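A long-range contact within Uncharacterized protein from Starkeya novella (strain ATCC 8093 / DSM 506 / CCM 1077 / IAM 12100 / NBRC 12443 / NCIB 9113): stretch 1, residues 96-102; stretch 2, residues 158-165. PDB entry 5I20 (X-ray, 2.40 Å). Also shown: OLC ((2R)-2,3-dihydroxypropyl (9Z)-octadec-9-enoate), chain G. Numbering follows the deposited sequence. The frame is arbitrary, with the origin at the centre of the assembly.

Stretch 1 (96-102) LVAYLWP
Stretch 2 158-165: ACAVIWSV

How do the two backbones lie against each other? Stretch 2, residues 158-165, is helical throughout, with phi/psi near -65/-43 and regular bonds such as Trp-163 N to Cys-159 O at 3.1 Å. Stretch 1 is a helix that breaks and resumes: Leu-96 to Ala-98 are helical, Tyr-99 leaves with phi/psi of -82/22, Leu-100 follows at -78/-13, and Trp-101 and Pro-102 are helical again. The break is tightly turned, since Leu-100 N bonds to Val-97 O and Trp-101 N to Ala-98 O, both at 3.1 Å. The two stretches run side by side in roughly the same direction. The nearest CA atoms across the contact are those of Trp-101 and Ala-160, 4.6 Å apart.

What lets the chains come so near? Ala-160 points its CA-to-CB bond toward stretch 1, and its methyl is a small bump that fits against the turn. Its CB lies 3.3 Å from Ala-98 O, 4.1 Å from Val-97 O and 4.0 Å from Trp-101 CB, so backbone carbonyls and a methylene together line the hollow it occupies. In return, Trp-101 CB reaches 3.6 Å from Ala-160 O. Beside this, Ala-98 CB sits 4.3 Å from Cys-159 SG, an apolar contact at van der Waals range; the cysteine has chi1 of 161° (t). Tyr-99 and Pro-102 direct their CA-to-CB bonds away from stretch 2.

How do the two tryptophans share the space? Both have CA-to-CB bonds directed toward the other stretch, but their rotamers differ: Trp-101 has chi1 71° (p) and chi2 -99°, Trp-163 chi1 172° (t) and chi2 -107°. The result is an edge-to-face pair in which the edge of Trp-163 meets the face of Trp-101. The planes stand at 88°, and the six-membered ring of Trp-101 has its centroid 4.4 Å from that of the five-membered ring of Trp-163. Trp-163 NE1 comes within 3.3 Å of Trp-101 CE3, placing the electropositive N-H edge of one indole over the electron-rich face of the other. Trp-163 CD1 is also 3.3 Å from Trp-101 CE3, so the edge is pressed close.

Where is the polar link? Ser-164, with chi1 of -65° (m), brings OG to 3.0 Å from Trp-101 O and 2.7 Å from Ala-160 O. Its single hydroxyl proton can serve either carbonyl, and the geometry does not settle which. Ser-164 OG also lies 3.4 Å from Trp-101 CB, so this compact side chain packs against the start of the indole side chain as well.

What fills the space beside the indoles? The acyl chain of OLC lies along them: C10 sits over one face of Trp-163, 3.7 Å from its CE2, while C12 approaches Trp-101 NE1 to 3.2 Å. Further along the lipid, C13 is 3.9 Å from Cys-159 SG, C14 is 3.7 Å from Ala-98 CB, and C16 is 3.9 Å from Tyr-99 CE2. The lipid thus touches both stretches, its flexible hydrocarbon following their mainly apolar relief.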

# COMPACT_ATOMS: atom_id res chain seq x y z
N LEU A 96 1.10 0.74 12.56
CA LEU A 96 0.32 -0.42 12.96
C LEU A 96 -1.17 -0.20 12.72
O LEU A 96 -1.86 -1.09 12.22
CB LEU A 96 0.56 -0.76 14.44
CG LEU A 96 -0.26 -1.95 14.94
CD1 LEU A 96 0.07 -3.21 14.15
CD2 LEU A 96 -0.07 -2.20 16.43
N VAL A 97 -1.68 0.98 13.07
CA VAL A 97 -3.09 1.27 12.87
C VAL A 97 -3.42 1.29 11.38
O VAL A 97 -4.40 0.67 10.95
CB VAL A 97 -3.50 2.62 13.52
CG1 VAL A 97 -4.91 3.01 13.11
CG2 VAL A 97 -3.40 2.53 15.03
N ALA A 98 -2.59 1.96 10.59
CA ALA A 98 -2.77 1.98 9.14
C ALA A 98 -2.75 0.57 8.54
O ALA A 98 -3.46 0.29 7.57
CB ALA A 98 -1.71 2.84 8.47
N TYR A 99 -1.95 -0.32 9.12
CA TYR A 99 -1.82 -1.67 8.56
C TYR A 99 -2.96 -2.59 8.99
O TYR A 99 -2.83 -3.82 8.96
CB TYR A 99 -0.46 -2.28 8.91
CG TYR A 99 0.40 -2.44 7.68
CD1 TYR A 99 0.14 -3.46 6.77
CD2 TYR A 99 1.44 -1.57 7.42
CE1 TYR A 99 0.91 -3.61 5.63
CE2 TYR A 99 2.22 -1.72 6.28
CZ TYR A 99 1.95 -2.74 5.39
OH TYR A 99 2.71 -2.89 4.26
N LEU A 100 -4.07 -1.98 9.38
CA LEU A 100 -5.34 -2.69 9.44
C LEU A 100 -5.92 -2.84 8.04
O LEU A 100 -6.85 -3.61 7.83
CB LEU A 100 -6.33 -1.95 10.35
CG LEU A 100 -6.12 -2.13 11.85
CD1 LEU A 100 -6.97 -1.14 12.63
CD2 LEU A 100 -6.45 -3.55 12.26
N TRP A 101 -5.36 -2.11 7.07
CA TRP A 101 -5.94 -2.08 5.73
C TRP A 101 -5.97 -3.43 5.00
O TRP A 101 -6.88 -3.66 4.20
CB TRP A 101 -5.26 -1.03 4.84
CG TRP A 101 -3.84 -1.28 4.37
CD1 TRP A 101 -2.69 -0.78 4.91
CD2 TRP A 101 -3.43 -2.05 3.22
NE1 TRP A 101 -1.60 -1.21 4.19
CE2 TRP A 101 -2.02 -1.98 3.15
CE3 TRP A 101 -4.12 -2.80 2.26
CZ2 TRP A 101 -1.29 -2.63 2.15
CZ3 TRP A 101 -3.38 -3.45 1.26
CH2 TRP A 101 -1.98 -3.36 1.22
N PRO A 102 -5.00 -4.33 5.25
CA PRO A 102 -5.19 -5.61 4.54
C PRO A 102 -6.39 -6.39 5.06
O PRO A 102 -7.10 -7.01 4.27
CB PRO A 102 -3.88 -6.36 4.82
CG PRO A 102 -2.88 -5.28 5.08
CD PRO A 102 -3.65 -4.23 5.83
N ALA A 158 -8.22 6.41 9.25
CA ALA A 158 -8.87 6.98 8.07
C ALA A 158 -8.11 6.58 6.81
O ALA A 158 -8.70 6.25 5.79
CB ALA A 158 -8.95 8.50 8.18
N CYS A 159 -6.78 6.64 6.91
CA CYS A 159 -5.89 6.21 5.85
C CYS A 159 -6.15 4.76 5.44
O CYS A 159 -6.25 4.45 4.25
CB CYS A 159 -4.43 6.38 6.31
SG CYS A 159 -3.22 5.44 5.38
N ALA A 160 -6.27 3.89 6.43
CA ALA A 160 -6.51 2.47 6.20
C ALA A 160 -7.83 2.22 5.48
O ALA A 160 -7.89 1.41 4.55
CB ALA A 160 -6.47 1.71 7.52
N VAL A 161 -8.88 2.91 5.91
CA VAL A 161 -10.21 2.74 5.33
C VAL A 161 -10.28 3.26 3.90
O VAL A 161 -10.83 2.60 3.02
CB VAL A 161 -11.28 3.46 6.18
CG1 VAL A 161 -12.64 3.40 5.49
CG2 VAL A 161 -11.36 2.85 7.56
N ILE A 162 -9.71 4.44 3.67
CA ILE A 162 -9.73 5.05 2.34
C ILE A 162 -9.00 4.18 1.32
O ILE A 162 -9.50 3.95 0.22
CB ILE A 162 -9.12 6.46 2.37
CG1 ILE A 162 -10.03 7.41 3.17
CG2 ILE A 162 -8.92 7.00 0.97
CD1 ILE A 162 -9.44 8.79 3.39
N TRP A 163 -7.83 3.68 1.69
CA TRP A 163 -7.06 2.81 0.81
C TRP A 163 -7.77 1.47 0.60
O TRP A 163 -7.77 0.93 -0.51
CB TRP A 163 -5.66 2.57 1.38
CG TRP A 163 -4.89 1.53 0.62
CD1 TRP A 163 -4.61 0.26 1.03
CD2 TRP A 163 -4.32 1.67 -0.69
NE1 TRP A 163 -3.89 -0.40 0.06
CE2 TRP A 163 -3.70 0.44 -1.00
CE3 TRP A 163 -4.27 2.71 -1.62
CZ2 TRP A 163 -3.05 0.23 -2.21
CZ3 TRP A 163 -3.62 2.50 -2.82
CH2 TRP A 163 -3.01 1.26 -3.10
N SER A 164 -8.37 0.94 1.65
CA SER A 164 -9.12 -0.32 1.56
C SER A 164 -10.34 -0.18 0.66
O SER A 164 -10.65 -1.09 -0.12
CB SER A 164 -9.56 -0.80 2.94
OG SER A 164 -8.44 -1.12 3.75
N VAL A 165 -11.05 0.93 0.79
CA VAL A 165 -12.23 1.15 -0.02
C VAL A 165 -11.81 1.39 -1.47
O VAL A 165 -12.39 0.81 -2.38
CB VAL A 165 -13.09 2.32 0.51
CG1 VAL A 165 -14.13 2.75 -0.52
CG2 VAL A 165 -13.76 1.93 1.81
C10 OLC G . -0.44 0.74 0.67
C9 OLC G . 0.42 0.92 -0.54
C11 OLC G . -0.93 1.94 1.39
C8 OLC G . 0.79 2.29 -1.00
C16 OLC G . 1.91 2.07 5.57
C12 OLC G . -1.10 1.62 2.84
C7 OLC G . 2.18 2.61 -0.58
C15 OLC G . 0.93 3.14 5.18
C13 OLC G . -0.94 2.87 3.64
C6 OLC G . 2.55 3.97 -1.09
C14 OLC G . -0.42 2.53 5.00
C5 OLC G . 2.92 4.85 0.06
C4 OLC G . 3.66 6.05 -0.43
C3 OLC G . 4.20 6.82 0.72
C2 OLC G . 5.11 7.89 0.23